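Local coordinates for uncharacterized protein PF1083 (Pyrococcus furiosus, PDB 3NRN) that binds adenosine monophosphate and is probably an oxidoreductase of the flavin-containing amine oxidase family, at residues E25-E30 with E228-D233; K210-I215 with K220-R225; V234-V239 with E401-G406. One frame throughout, in Å; residues are numbered along the deposited sequence.

Contact 1: E25-E30 with E228-D233; sequences EIIVLE and EEYSFD. With AMP (adenosine monophosphate), chain B.
In the Rossmann-type nucleotide-binding core, I27 and L29 of the parallel strand 25-29 meet Y230 of a short antiparallel sheet, and the same parallel strand runs on into the AMP pocket. No backbone pairing joins the two segments; side chains alone make the contact. L29 does most of it with both methyls. Its CD2 sits over one face of the Y230 ring, toward the rim, 4.2 Å from the centroid, a CH-pi contact, while L29 CD1 comes to 3.8 Å from Y230 CD2. In this leucine chi1 (-60°) sets CG anti to the carbonyl carbon, and with chi2 at 180° both methyls reach that ring. I27 adds its CD1 at 4.2 Å from Y230 CD1, its side chain crossing the tyrosine at about a right angle. L207 of strand 205-207 also touches all three side chains.

Just past the strand, E30 turns the other way. Its chain bends at chi2 (52°) and the carboxylate grips both ribose hydroxyls of AMP: O3' donates to E30 OE1 at 2.8 Å, and O2' to E30 OE2 at 2.7 Å. Each carboxylate oxygen has a further hydrogen-bond partner, OE1 the backbone N of A8 and OE2 the hydroxyl of S32, which should fix the group's rotation. An acid holding the ribose diol at the C-terminal end of the second parallel strand along the chain is typical of dinucleotide-binding Rossmann folds.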
loop_
_atom_site.group_PDB
_atom_site.type_symbol
_atom_site.label_atom_id
_atom_site.label_comp_id
_atom_site.label_asym_id
_atom_site.label_seq_id
_atom_site.Cartn_x
_atom_site.Cartn_y
_atom_site.Cartn_z
ATOM N N GLU A 25 1.205 23.325 14.082
ATOM C CA GLU A 25 2.441 23.743 13.429
ATOM C C GLU A 25 3.182 22.469 13.010
ATOM O O GLU A 25 3.670 21.710 13.855
ATOM C CB GLU A 25 3.283 24.567 14.406
ATOM C CG GLU A 25 4.578 25.096 13.830
ATOM C CD GLU A 25 5.510 25.623 14.905
ATOM O OE1 GLU A 25 5.048 26.409 15.760
ATOM O OE2 GLU A 25 6.703 25.254 14.893
ATOM N N ILE A 26 3.255 22.242 11.701
ATOM C CA ILE A 26 3.884 21.046 11.147
ATOM C C ILE A 26 5.221 21.264 10.439
ATOM O O ILE A 26 5.381 22.197 9.654
ATOM C CB ILE A 26 2.937 20.361 10.126
ATOM C CG1 ILE A 26 1.665 19.878 10.825
ATOM C CG2 ILE A 26 3.665 19.221 9.409
ATOM C CD1 ILE A 26 1.887 18.778 11.813
ATOM N N ILE A 27 6.174 20.385 10.724
ATOM C CA ILE A 27 7.477 20.431 10.075
ATOM C C ILE A 27 7.833 19.023 9.606
ATOM O O ILE A 27 8.045 18.114 10.417
ATOM C CB ILE A 27 8.589 20.944 11.025
ATOM C CG1 ILE A 27 8.291 22.388 11.449
ATOM C CG2 ILE A 27 9.940 20.884 10.319
ATOM C CD1 ILE A 27 9.335 22.989 12.371
ATOM N N VAL A 28 7.873 18.837 8.295
ATOM C CA VAL A 28 8.222 17.538 7.729
ATOM C C VAL A 28 9.716 17.536 7.412
ATOM O O VAL A 28 10.234 18.472 6.799
ATOM C CB VAL A 28 7.422 17.264 6.444
ATOM C CG1 VAL A 28 7.725 15.860 5.921
ATOM C CG2 VAL A 28 5.925 17.432 6.726
ATOM N N LEU A 29 10.408 16.491 7.854
ATOM C CA LEU A 29 11.838 16.354 7.613
ATOM C C LEU A 29 12.048 15.167 6.678
ATOM O O LEU A 29 11.705 14.035 7.006
ATOM C CB LEU A 29 12.575 16.144 8.941
ATOM C CG LEU A 29 12.412 17.289 9.952
ATOM C CD1 LEU A 29 13.173 16.975 11.233
ATOM C CD2 LEU A 29 12.943 18.594 9.335
ATOM N N GLU A 30 12.605 15.442 5.507
ATOM C CA GLU A 30 12.842 14.422 4.500
ATOM C C GLU A 30 14.332 14.269 4.225
ATOM O O GLU A 30 15.026 15.245 3.934
ATOM C CB GLU A 30 12.093 14.803 3.215
ATOM C CG GLU A 30 12.419 13.966 1.989
ATOM C CD GLU A 30 12.290 12.474 2.230
ATOM O OE1 GLU A 30 11.346 12.040 2.924
ATOM O OE2 GLU A 30 13.138 11.726 1.706
ATOM N N GLU A 228 20.774 20.282 13.107
ATOM C CA GLU A 228 19.677 21.212 13.350
ATOM C C GLU A 228 18.767 20.645 14.432
ATOM O O GLU A 228 18.608 19.429 14.536
ATOM C CB GLU A 228 18.892 21.475 12.071
ATOM C CG GLU A 228 19.650 22.351 11.099
ATOM C CD GLU A 228 18.797 22.811 9.951
ATOM O OE1 GLU A 228 18.386 21.956 9.139
ATOM O OE2 GLU A 228 18.530 24.028 9.869
ATOM N N GLU A 229 18.193 21.532 15.241
ATOM C CA GLU A 229 17.301 21.147 16.341
ATOM C C GLU A 229 15.857 21.537 16.105
ATOM O O GLU A 229 15.570 22.684 15.759
ATOM C CB GLU A 229 17.746 21.794 17.656
ATOM C CG GLU A 229 19.167 21.492 18.034
ATOM C CD GLU A 229 19.565 20.122 17.566
ATOM O OE1 GLU A 229 18.683 19.236 17.567
ATOM O OE2 GLU A 229 20.745 19.924 17.204
ATOM N N TYR A 230 14.954 20.580 16.320
ATOM C CA TYR A 230 13.521 20.805 16.154
ATOM C C TYR A 230 12.791 20.213 17.350
ATOM O O TYR A 230 12.714 18.996 17.485
ATOM C CB TYR A 230 13.020 20.119 14.883
ATOM C CG TYR A 230 13.714 20.582 13.629
ATOM C CD1 TYR A 230 13.285 21.720 12.947
ATOM C CD2 TYR A 230 14.816 19.889 13.129
ATOM C CE1 TYR A 230 13.934 22.156 11.796
ATOM C CE2 TYR A 230 15.471 20.314 11.987
ATOM C CZ TYR A 230 15.025 21.448 11.321
ATOM O OH TYR A 230 15.675 21.861 10.177
ATOM N N SER A 231 12.274 21.065 18.228
ATOM C CA SER A 231 11.534 20.589 19.391
ATOM C C SER A 231 10.117 20.205 18.932
ATOM O O SER A 231 9.612 20.750 17.958
ATOM C CB SER A 231 11.470 21.690 20.451
ATOM O OG SER A 231 10.941 22.880 19.893
ATOM N N PHE A 232 9.479 19.270 19.627
ATOM C CA PHE A 232 8.144 18.846 19.232
ATOM C C PHE A 232 7.230 18.502 20.404
ATOM O O PHE A 232 7.699 18.169 21.494
ATOM C CB PHE A 232 8.248 17.619 18.311
ATOM C CG PHE A 232 8.739 16.365 19.011
ATOM C CD1 PHE A 232 7.860 15.551 19.723
ATOM C CD2 PHE A 232 10.086 16.009 18.963
ATOM C CE1 PHE A 232 8.320 14.400 20.376
ATOM C CE2 PHE A 232 10.549 14.874 19.609
ATOM C CZ PHE A 232 9.661 14.064 20.317
ATOM N N ASP A 233 5.922 18.593 20.166
ATOM C CA ASP A 233 4.931 18.214 21.176
ATOM C C ASP A 233 4.577 16.766 20.834
ATOM O O ASP A 233 4.327 15.942 21.710
ATOM C CB ASP A 233 3.691 19.113 21.089
ATOM C CG ASP A 233 3.986 20.544 21.514
ATOM O OD1 ASP A 233 4.529 20.728 22.622
ATOM O OD2 ASP A 233 3.684 21.481 20.746
HETATM P P AMP B . 8.024 5.535 2.551
HETATM O O1P AMP B . 7.136 5.685 3.769
HETATM O O2P AMP B . 8.969 4.354 2.759
HETATM O O3P AMP B . 7.315 5.615 1.258
HETATM O "O5'" AMP B . 8.941 6.829 2.759
HETATM C "C5'" AMP B . 9.496 7.097 4.051
HETATM C "C4'" AMP B . 10.325 8.351 3.807
HETATM O "O4'" AMP B . 11.270 8.572 4.858
HETATM C "C3'" AMP B . 11.119 8.339 2.511
HETATM O "O3'" AMP B . 10.707 9.544 1.833
HETATM C "C2'" AMP B . 12.582 8.390 3.000
HETATM O "O2'" AMP B . 13.515 9.084 2.148
HETATM C "C1'" AMP B . 12.411 9.144 4.306
HETATM N N9 AMP B . 13.412 8.839 5.347
HETATM C C8 AMP B . 13.941 7.628 5.663
HETATM N N7 AMP B . 14.763 7.754 6.738
HETATM C C5 AMP B . 14.695 9.028 7.150
HETATM C C6 AMP B . 15.335 9.795 8.227
HETATM N N6 AMP B . 16.197 9.153 9.062
HETATM N N1 AMP B . 15.009 11.108 8.316
HETATM C C2 AMP B . 14.096 11.693 7.465
HETATM N N3 AMP B . 13.510 11.065 6.414
HETATM C C4 AMP B . 13.795 9.752 6.235
#

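Contact 2: K210-I215 with K220-R225. With AMP (adenosine monophosphate), chain B.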
loop_
_atom_site.group_PDB
_atom_site.type_symbol
_atom_site.label_atom_id
_atom_site.label_comp_id
_atom_site.label_asym_id
_atom_site.label_seq_id
_atom_site.Cartn_x
_atom_site.Cartn_y
_atom_site.Cartn_z
ATOM N N LYS A 210 17.173 16.569 4.941
ATOM C CA LYS A 210 17.256 16.657 6.394
ATOM C C LYS A 210 17.134 15.234 6.915
ATOM O O LYS A 210 16.036 14.684 6.994
ATOM C CB LYS A 210 16.124 17.515 6.962
ATOM C CG LYS A 210 16.204 18.975 6.579
ATOM C CD LYS A 210 17.475 19.611 7.113
ATOM C CE LYS A 210 17.688 20.978 6.496
ATOM N NZ LYS A 210 19.039 21.515 6.810
ATOM N N GLU A 211 18.270 14.636 7.250
ATOM C CA GLU A 211 18.282 13.272 7.746
ATOM C C GLU A 211 18.213 13.266 9.258
ATOM O O GLU A 211 19.129 13.745 9.923
ATOM C CB GLU A 211 19.557 12.560 7.309
ATOM C CG GLU A 211 19.603 11.103 7.714
ATOM C CD GLU A 211 20.970 10.492 7.517
ATOM O OE1 GLU A 211 21.666 10.908 6.569
ATOM O OE2 GLU A 211 21.343 9.592 8.299
ATOM N N VAL A 212 17.131 12.729 9.805
ATOM C CA VAL A 212 17.000 12.665 11.252
ATOM C C VAL A 212 17.917 11.571 11.792
ATOM O O VAL A 212 17.965 10.467 11.249
ATOM C CB VAL A 212 15.543 12.365 11.669
ATOM C CG1 VAL A 212 15.446 12.245 13.195
ATOM C CG2 VAL A 212 14.636 13.467 11.174
ATOM N N VAL A 213 18.653 11.876 12.855
ATOM C CA VAL A 213 19.553 10.892 13.444
ATOM C C VAL A 213 19.186 10.590 14.889
ATOM O O VAL A 213 19.720 9.669 15.497
ATOM C CB VAL A 213 21.025 11.366 13.394
ATOM C CG1 VAL A 213 21.425 11.649 11.954
ATOM C CG2 VAL A 213 21.214 12.602 14.245
ATOM N N GLU A 214 18.251 11.355 15.435
ATOM C CA GLU A 214 17.863 11.146 16.814
ATOM C C GLU A 214 16.526 11.767 17.156
ATOM O O GLU A 214 16.292 12.944 16.884
ATOM C CB GLU A 214 18.926 11.741 17.741
ATOM C CG GLU A 214 18.747 11.399 19.215
ATOM C CD GLU A 214 19.658 12.228 20.109
ATOM O OE1 GLU A 214 20.811 12.494 19.701
ATOM O OE2 GLU A 214 19.228 12.606 21.220
ATOM N N ILE A 215 15.645 10.967 17.747
ATOM C CA ILE A 215 14.349 11.464 18.193
ATOM C C ILE A 215 14.500 11.322 19.700
ATOM O O ILE A 215 14.342 10.231 20.247
ATOM C CB ILE A 215 13.173 10.583 17.704
ATOM C CG1 ILE A 215 13.132 10.560 16.176
ATOM C CG2 ILE A 215 11.857 11.125 18.248
ATOM C CD1 ILE A 215 12.033 9.666 15.591
ATOM N N LYS A 220 12.354 15.814 23.896
ATOM C CA LYS A 220 11.298 16.045 22.924
ATOM C C LYS A 220 11.888 16.946 21.838
ATOM O O LYS A 220 11.373 18.022 21.532
ATOM C CB LYS A 220 10.068 16.692 23.575
ATOM C CG LYS A 220 9.416 15.817 24.643
ATOM C CD LYS A 220 8.012 16.297 25.010
ATOM C CE LYS A 220 6.998 15.976 23.920
ATOM N NZ LYS A 220 5.622 16.438 24.280
ATOM N N LYS A 221 12.993 16.482 21.265
ATOM C CA LYS A 221 13.679 17.201 20.202
ATOM C C LYS A 221 14.141 16.211 19.157
ATOM O O LYS A 221 14.510 15.085 19.479
ATOM C CB LYS A 221 14.906 17.944 20.741
ATOM C CG LYS A 221 14.592 19.149 21.593
ATOM C CD LYS A 221 15.871 19.809 22.071
ATOM C CE LYS A 221 15.588 21.091 22.833
ATOM N NZ LYS A 221 16.852 21.752 23.263
ATOM N N VAL A 222 14.107 16.631 17.901
ATOM C CA VAL A 222 14.567 15.789 16.815
ATOM C C VAL A 222 15.849 16.420 16.284
ATOM O O VAL A 222 15.895 17.622 16.031
ATOM C CB VAL A 222 13.512 15.692 15.702
ATOM C CG1 VAL A 222 14.095 14.986 14.489
ATOM C CG2 VAL A 222 12.297 14.926 16.217
ATOM N N TYR A 223 16.893 15.608 16.146
ATOM C CA TYR A 223 18.188 16.081 15.659
ATOM C C TYR A 223 18.467 15.534 14.269
ATOM O O TYR A 223 18.164 14.378 13.970
ATOM C CB TYR A 223 19.306 15.616 16.593
ATOM C CG TYR A 223 19.251 16.214 17.970
ATOM C CD1 TYR A 223 20.061 17.291 18.310
ATOM C CD2 TYR A 223 18.366 15.726 18.927
ATOM C CE1 TYR A 223 19.992 17.876 19.567
ATOM C CE2 TYR A 223 18.288 16.303 20.192
ATOM C CZ TYR A 223 19.103 17.378 20.504
ATOM O OH TYR A 223 19.034 17.963 21.747
ATOM N N THR A 224 19.059 16.368 13.426
ATOM C CA THR A 224 19.386 15.964 12.070
ATOM C C THR A 224 20.892 15.762 11.944
ATOM O O THR A 224 21.664 16.245 12.775
ATOM C CB THR A 224 18.953 17.031 11.072
ATOM O OG1 THR A 224 19.569 18.276 11.421
ATOM C CG2 THR A 224 17.442 17.197 11.096
ATOM N N ARG A 225 21.305 15.052 10.903
ATOM C CA ARG A 225 22.719 14.790 10.667
ATOM C C ARG A 225 23.516 16.101 10.654
ATOM O O ARG A 225 24.629 16.164 11.175
ATOM C CB ARG A 225 22.898 14.059 9.330
ATOM C CG ARG A 225 24.352 13.760 8.957
ATOM C CD ARG A 225 24.786 12.363 9.380
ATOM N NE ARG A 225 24.415 11.340 8.402
ATOM C CZ ARG A 225 25.244 10.826 7.493
ATOM N NH1 ARG A 225 26.506 11.228 7.426
ATOM N NH2 ARG A 225 24.808 9.901 6.647
HETATM P P AMP B . 8.024 5.535 2.551
HETATM O O1P AMP B . 7.136 5.685 3.769
HETATM O O2P AMP B . 8.969 4.354 2.759
HETATM O O3P AMP B . 7.315 5.615 1.258
HETATM O "O5'" AMP B . 8.941 6.829 2.759
HETATM C "C5'" AMP B . 9.496 7.097 4.051
HETATM C "C4'" AMP B . 10.325 8.351 3.807
HETATM O "O4'" AMP B . 11.270 8.572 4.858
HETATM C "C3'" AMP B . 11.119 8.339 2.511
HETATM O "O3'" AMP B . 10.707 9.544 1.833
HETATM C "C2'" AMP B . 12.582 8.390 3.000
HETATM O "O2'" AMP B . 13.515 9.084 2.148
HETATM C "C1'" AMP B . 12.411 9.144 4.306
HETATM N N9 AMP B . 13.412 8.839 5.347
HETATM C C8 AMP B . 13.941 7.628 5.663
HETATM N N7 AMP B . 14.763 7.754 6.738
HETATM C C5 AMP B . 14.695 9.028 7.150
HETATM C C6 AMP B . 15.335 9.795 8.227
HETATM N N6 AMP B . 16.197 9.153 9.062
HETATM N N1 AMP B . 15.009 11.108 8.316
HETATM C C2 AMP B . 14.096 11.693 7.465
HETATM N N3 AMP B . 13.510 11.065 6.414
HETATM C C4 AMP B . 13.795 9.752 6.235
#
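E211 and R225 close the open end of a beta hairpin, strands 212-216 and 221-224, that carries a classic beta bulge: V213 and E214 both face Y223. Y223 O takes a nearly straight bond from V213 N (2.8 Å, 170°) and a weak one from E214 N at 3.4 Å, and Y223 N returns a bond to E214 O. The tight part lies where V212 and V222 cross at about a right angle, their CG1 methyls 3.3 Å apart, a separation so short that it may partly reflect model error; L29 of strand 25-29 touches both valines.

The other side is looser. E214 lies alongside Y223, its carboxylate turned 24° from the ring plane, and the tyrosine hydroxyl is hydrogen-bonded to E219. At the hairpin end R225 N is held by E211 O at 2.7 Å, but the side chains make only a slack salt bridge: E211 OE1 takes only weak bonds from R225 NE and NH2, each at 3.3 Å, and carboxylate and guanidinium planes stand 90° apart. An alanine in place of E211 is likely to leave the exposed R225 guanidinium without this carboxylate and freer to swing. The adenine is read by the backbone of the bulged strand: V212 N donates to AMP N1, and AMP N6 donates to V212 O, each at 3.1 Å.

Contact 3: V234-V239 with E401-G406. With AMP (adenosine monophosphate), chain B.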
loop_
_atom_site.group_PDB
_atom_site.type_symbol
_atom_site.label_atom_id
_atom_site.label_comp_id
_atom_site.label_asym_id
_atom_site.label_seq_id
_atom_site.Cartn_x
_atom_site.Cartn_y
_atom_site.Cartn_z
ATOM N N VAL A 234 4.590 16.478 19.533
ATOM C CA VAL A 234 4.312 15.159 18.998
ATOM C C VAL A 234 5.215 14.913 17.789
ATOM O O VAL A 234 5.496 15.826 17.010
ATOM C CB VAL A 234 2.835 15.031 18.546
ATOM C CG1 VAL A 234 2.658 13.794 17.687
ATOM C CG2 VAL A 234 1.926 14.944 19.763
ATOM N N ALA A 235 5.677 13.678 17.645
ATOM C CA ALA A 235 6.526 13.308 16.524
ATOM C C ALA A 235 5.850 12.164 15.776
ATOM O O ALA A 235 5.415 11.187 16.393
ATOM C CB ALA A 235 7.905 12.872 17.026
ATOM N N ILE A 236 5.748 12.293 14.455
ATOM C CA ILE A 236 5.140 11.254 13.630
ATOM C C ILE A 236 6.224 10.638 12.754
ATOM O O ILE A 236 6.773 11.298 11.868
ATOM C CB ILE A 236 4.039 11.816 12.695
ATOM C CG1 ILE A 236 2.920 12.460 13.520
ATOM C CG2 ILE A 236 3.499 10.700 11.796
ATOM C CD1 ILE A 236 2.275 11.545 14.529
ATOM N N SER A 237 6.532 9.372 12.997
ATOM C CA SER A 237 7.554 8.697 12.210
ATOM C C SER A 237 6.957 7.906 11.050
ATOM O O SER A 237 6.072 7.077 11.236
ATOM C CB SER A 237 8.378 7.759 13.096
ATOM O OG SER A 237 9.436 7.176 12.351
ATOM N N ASN A 238 7.451 8.169 9.848
ATOM C CA ASN A 238 6.980 7.474 8.656
ATOM C C ASN A 238 8.143 6.642 8.117
ATOM O O ASN A 238 8.207 6.340 6.926
ATOM C CB ASN A 238 6.518 8.507 7.619
ATOM C CG ASN A 238 5.883 7.880 6.387
ATOM O OD1 ASN A 238 5.246 6.819 6.447
ATOM N ND2 ASN A 238 6.028 8.555 5.269
ATOM N N VAL A 239 9.047 6.255 9.017
ATOM C CA VAL A 239 10.242 5.495 8.649
ATOM C C VAL A 239 10.275 3.995 9.037
ATOM O O VAL A 239 11.297 3.327 8.881
ATOM C CB VAL A 239 11.501 6.233 9.210
ATOM C CG1 VAL A 239 12.767 5.495 8.855
ATOM C CG2 VAL A 239 11.562 7.643 8.623
ATOM N N GLU A 401 -6.653 9.179 16.020
ATOM C CA GLU A 401 -7.625 8.931 17.082
ATOM C C GLU A 401 -6.893 8.690 18.404
ATOM O O GLU A 401 -7.315 9.176 19.455
ATOM C CB GLU A 401 -8.497 7.712 16.768
ATOM C CG GLU A 401 -9.366 7.849 15.524
ATOM C CD GLU A 401 -10.694 7.124 15.662
ATOM O OE1 GLU A 401 -10.702 5.997 16.207
ATOM O OE2 GLU A 401 -11.726 7.680 15.222
ATOM N N LYS A 402 -5.799 7.932 18.351
ATOM C CA LYS A 402 -5.025 7.651 19.555
ATOM C C LYS A 402 -4.527 8.958 20.162
ATOM O O LYS A 402 -4.368 9.073 21.376
ATOM C CB LYS A 402 -3.828 6.751 19.248
ATOM C CG LYS A 402 -3.056 6.353 20.494
ATOM C CD LYS A 402 -1.747 5.651 20.166
ATOM C CE LYS A 402 -0.944 5.383 21.430
ATOM N NZ LYS A 402 0.396 4.813 21.119
ATOM N N LEU A 403 -4.277 9.945 19.313
ATOM C CA LEU A 403 -3.806 11.243 19.790
ATOM C C LEU A 403 -4.984 12.099 20.195
ATOM O O LEU A 403 -4.808 13.217 20.674
ATOM C CB LEU A 403 -3.021 11.969 18.691
ATOM C CG LEU A 403 -1.697 11.327 18.284
ATOM C CD1 LEU A 403 -1.117 12.057 17.083
ATOM C CD2 LEU A 403 -0.733 11.355 19.467
ATOM N N ASN A 404 -6.188 11.569 20.003
ATOM C CA ASN A 404 -7.401 12.318 20.314
ATOM C C ASN A 404 -7.337 13.636 19.543
ATOM O O ASN A 404 -7.686 14.694 20.063
ATOM C CB ASN A 404 -7.511 12.586 21.820
ATOM C CG ASN A 404 -7.703 11.309 22.623
ATOM O OD1 ASN A 404 -6.905 10.985 23.506
ATOM N ND2 ASN A 404 -8.765 10.575 22.314
ATOM N N LEU A 405 -6.878 13.551 18.296
ATOM C CA LEU A 405 -6.766 14.712 17.424
ATOM C C LEU A 405 -7.598 14.526 16.157
ATOM O O LEU A 405 -7.624 15.394 15.289
ATOM C CB LEU A 405 -5.304 14.961 17.043
ATOM C CG LEU A 405 -4.356 15.363 18.178
ATOM C CD1 LEU A 405 -2.967 15.591 17.619
ATOM C CD2 LEU A 405 -4.867 16.626 18.853
ATOM N N GLY A 406 -8.276 13.389 16.056
ATOM C CA GLY A 406 -9.110 13.128 14.894
ATOM C C GLY A 406 -10.159 12.079 15.203
ATOM O O GLY A 406 -9.926 11.199 16.028
HETATM P P AMP B . 8.024 5.535 2.551
HETATM O O1P AMP B . 7.136 5.685 3.769
HETATM O O2P AMP B . 8.969 4.354 2.759
HETATM O O3P AMP B . 7.315 5.615 1.258
HETATM O "O5'" AMP B . 8.941 6.829 2.759
HETATM C "C5'" AMP B . 9.496 7.097 4.051
HETATM C "C4'" AMP B . 10.325 8.351 3.807
HETATM O "O4'" AMP B . 11.270 8.572 4.858
HETATM C "C3'" AMP B . 11.119 8.339 2.511
HETATM O "O3'" AMP B . 10.707 9.544 1.833
HETATM C "C2'" AMP B . 12.582 8.390 3.000
HETATM O "O2'" AMP B . 13.515 9.084 2.148
HETATM C "C1'" AMP B . 12.411 9.144 4.306
HETATM N N9 AMP B . 13.412 8.839 5.347
HETATM C C8 AMP B . 13.941 7.628 5.663
HETATM N N7 AMP B . 14.763 7.754 6.738
HETATM C C5 AMP B . 14.695 9.028 7.150
HETATM C C6 AMP B . 15.335 9.795 8.227
HETATM N N6 AMP B . 16.197 9.153 9.062
HETATM N N1 AMP B . 15.009 11.108 8.316
HETATM C C2 AMP B . 14.096 11.693 7.465
HETATM N N3 AMP B . 13.510 11.065 6.414
HETATM C C4 AMP B . 13.795 9.752 6.235
#
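One side of the parallel Rossmann-type sheet meets the end of a C-terminal helix here: V234 and I236 of strand 234-237 receive L403, the residue that follows helix 388-402. The contact is small, entirely apolar and carried by a single methyl. L403 CD1 lies 4.2 Å from V234 CG1 and 4.3 Å from I236 CD1, so it bridges two residues that alternate along the strand and point to the same side of it. V234 presents CG1 from a position anti to its own nitrogen (chi1 166°), and the valine and leucine side chains run obliquely past each other. I236 reaches the methyl only with the last carbon of its chain, which bends at chi2 (-57°).

The helix ends in a Schellman motif. N404 takes positive phi, and its N bonds back to E401 O at 2.7 Å; the chain thus turns away just after L403 has been delivered to the sheet.

At its other end the strand leads into the AMP pocket. N238 O approaches the ribose carbon C5' of AMP to 3.2 Å, and both V239 methyls rest against the imidazole part of the adenine, CG1 and CG2 each 3.7 Å from AMP N7. A weak bond from V239 N to S237 OG (3.5 Å) spans the turn, and that hydroxyl is also hydrogen-bonded to T244.

Strand 234-237 itself runs between strands 2-6 and 374-376. L403 also touches L375 of the latter, while helix 10-21 packs beside the contact, with A15 against I236 and L19 against L405.

In the fold
All three contacts reach the same AMP. Contact 1 supplies the carboxylate for the ribose, contact 2 the backbone edge for the adenine, and contact 3 the turn beside C5' and N7. Contacts 1 and 2, their centres 9 Å apart, touch directly: K210 forms a salt bridge with E228, and K210 N is probably hydrogen-bonded to E30 O at 2.7 Å. Strands 221-224 and 229-231 are also neighbours in the small antiparallel sheet. From there the chain passes straight into contact 3, since D233 adjoins V234 and strand 234-237 returns to the parallel sheet. Contact 3 lies about 14 Å from contact 1 and 17 Å from contact 2, centre to centre.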